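Local coordinates for response regulator receiver protein (Sinorhizobium medicae, PDB 2RDM) that probably acts as a phosphorylation-dependent receiver domain of the CheY type in two-component signalling, its precise role being unknown, at residues A[12-15]-A[16-19]. The protein carries 1 engineered substitution. Numbering follows the deposited sequence.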
ATOM      1  N   ASP A  12      10.920  19.644 -19.570  1.00 30.18           N
ATOM      2  CA  ASP A  12      10.197  19.249 -20.783  1.00 36.47           C
ATOM      3  C   ASP A  12      10.691  20.049 -21.978  1.00 40.70           C
ATOM      4  O   ASP A  12      10.859  21.263 -21.888  1.00 41.23           O
ATOM      5  CB  ASP A  12       8.663  19.396 -20.622  1.00 37.66           C
ATOM      6  CG  ASP A  12       7.872  18.714 -21.758  1.00 46.52           C
ATOM      7  OD1 ASP A  12       8.069  19.033 -22.951  1.00 53.78           O
ATOM      8  OD2 ASP A  12       7.034  17.846 -21.462  1.00 49.34           O
ATOM      9  N   ASP A  13      10.882  19.330 -23.088  1.00 50.90           N
ATOM     10  CA  ASP A  13      11.412  19.831 -24.366  1.00 59.37           C
ATOM     11  C   ASP A  13      10.580  20.899 -25.063  1.00 64.81           C
ATOM     12  O   ASP A  13      11.087  21.979 -25.379  1.00 65.95           O
ATOM     13  CB  ASP A  13      11.552  18.659 -25.347  1.00 63.45           C
ATOM     14  CG  ASP A  13      12.982  18.385 -25.749  1.00 69.63           C
ATOM     15  OD1 ASP A  13      13.842  19.277 -25.597  1.00 77.04           O
ATOM     16  OD2 ASP A  13      13.239  17.268 -26.245  1.00 73.22           O
ATOM     17  N   GLU A  14       9.319  20.576 -25.344  1.00 67.13           N
ATOM     18  CA  GLU A  14       8.496  21.431 -26.200  1.00 72.16           C
ATOM     19  C   GLU A  14       7.796  22.575 -25.469  1.00 69.93           C
ATOM     20  O   GLU A  14       7.364  22.427 -24.321  1.00 66.24           O
ATOM     21  CB  GLU A  14       7.511  20.614 -27.045  1.00 72.64           C
ATOM     22  CG  GLU A  14       6.746  19.531 -26.308  1.00 76.74           C
ATOM     23  CD  GLU A  14       5.814  18.761 -27.230  1.00 81.40           C
ATOM     24  OE1 GLU A  14       5.029  19.407 -27.960  1.00 88.80           O
ATOM     25  OE2 GLU A  14       5.859  17.510 -27.221  1.00 87.16           O
ATOM     26  N   ALA A  15       7.699  23.706 -26.169  1.00 70.71           N
ATOM     27  CA  ALA A  15       7.171  24.963 -25.631  1.00 70.99           C
ATOM     28  C   ALA A  15       5.712  24.893 -25.189  1.00 71.61           C
ATOM     29  O   ALA A  15       5.377  25.376 -24.102  1.00 70.95           O
ATOM     30  CB  ALA A  15       7.375  26.099 -26.637  1.00 70.36           C
ATOM     31  N   ILE A  16       4.860  24.294 -26.028  1.00 70.54           N
ATOM     32  CA  ILE A  16       3.427  24.157 -25.723  1.00 69.39           C
ATOM     33  C   ILE A  16       3.174  23.384 -24.416  1.00 66.76           C
ATOM     34  O   ILE A  16       2.386  23.823 -23.580  1.00 64.69           O
ATOM     35  CB  ILE A  16       2.591  23.567 -26.913  1.00 70.97           C
ATOM     36  CG1 ILE A  16       3.173  22.240 -27.428  1.00 73.42           C
ATOM     37  CG2 ILE A  16       2.480  24.589 -28.048  1.00 70.95           C
ATOM     38  CD1 ILE A  16       2.121  21.252 -27.945  1.00 74.12           C
ATOM     39  N   LEU A  17       3.886  22.272 -24.235  1.00 62.94           N
ATOM     40  CA  LEU A  17       3.682  21.391 -23.089  1.00 58.51           C
ATOM     41  C   LEU A  17       4.320  21.910 -21.804  1.00 55.81           C
ATOM     42  O   LEU A  17       3.701  21.843 -20.740  1.00 49.08           O
ATOM     43  CB  LEU A  17       4.160  19.971 -23.397  1.00 57.85           C
ATOM     44  CG  LEU A  17       3.365  19.192 -24.451  1.00 64.97           C
ATOM     45  CD1 LEU A  17       3.832  17.756 -24.461  1.00 64.02           C
ATOM     46  CD2 LEU A  17       1.848  19.254 -24.219  1.00 61.48           C
ATOM     47  N   LEU A  18       5.545  22.432 -21.904  1.00 55.51           N
ATOM     48  CA  LEU A  18       6.225  23.008 -20.745  1.00 55.14           C
ATOM     49  C   LEU A  18       5.356  24.083 -20.093  1.00 53.20           C
ATOM     50  O   LEU A  18       5.174  24.060 -18.886  1.00 51.03           O
ATOM     51  CB  LEU A  18       7.606  23.567 -21.108  1.00 56.40           C
ATOM     52  CG  LEU A  18       8.429  24.087 -19.917  1.00 59.31           C
ATOM     53  CD1 LEU A  18       9.340  23.008 -19.332  1.00 57.91           C
ATOM     54  CD2 LEU A  18       9.216  25.342 -20.272  1.00 63.17           C
ATOM     55  N   LEU A  19       4.807  24.992 -20.903  1.00 55.98           N
ATOM     56  CA  LEU A  19       3.918  26.061 -20.415  1.00 58.37           C
ATOM     57  C   LEU A  19       2.563  25.530 -19.908  1.00 55.63           C
ATOM     58  O   LEU A  19       1.976  26.092 -18.980  1.00 54.75           O
ATOM     59  CB  LEU A  19       3.714  27.138 -21.498  1.00 60.12           C
ATOM     60  CG  LEU A  19       4.662  28.350 -21.632  1.00 65.27           C
ATOM     61  CD1 LEU A  19       4.718  29.190 -20.354  1.00 67.91           C
ATOM     62  CD2 LEU A  19       6.080  27.979 -22.091  1.00 67.30           C
TER
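Leu18 N donates to Glu14 O over 3.0 Å, closing the first turn of helix 15-27 right behind the loop that leaves strand 7-11; Glu14 holds the N-cap position. One residue on, Leu19 N reaches Ala15 O in a longer bond of 3.3 Å. The packed part of the contact is the inner one, where Asp12 is buried. Leu18 CD1 comes within 3.4 Å of Asp12 O and also meets Asp12 CB, while the Asp12 carboxylate leans against Leu17 CB. With CG anti to the backbone N (chi1 -168°), Asp12 turns OD1 back to accept from Glu14 N at 3.1 Å; the bond is bent, 137° at the hydrogen, and makes an Asx turn bridging the residues that lead into the helix. Were Asp12 replaced by an alanine, Glu14 N would lose this side-chain acceptor and the entry to the helix would probably be less firmly fixed. On the solvent side Glu14, Ala15 and Ile16 are exposed: Glu14 runs extended beyond CG, and its carboxylate straddles two aliphatic chains, OE1 3.4 Å from Ile16 CG1 and OE2 3.4 Å from Leu17 CD1. Inward, Asp12 OD2 lies close to OD1 of Asp57, the predicted phosphorylation site, whose OD2 accepts from Asp13 N. This pair of like charges is consistent with the acidic pocket that binds magnesium in CheY-type receivers.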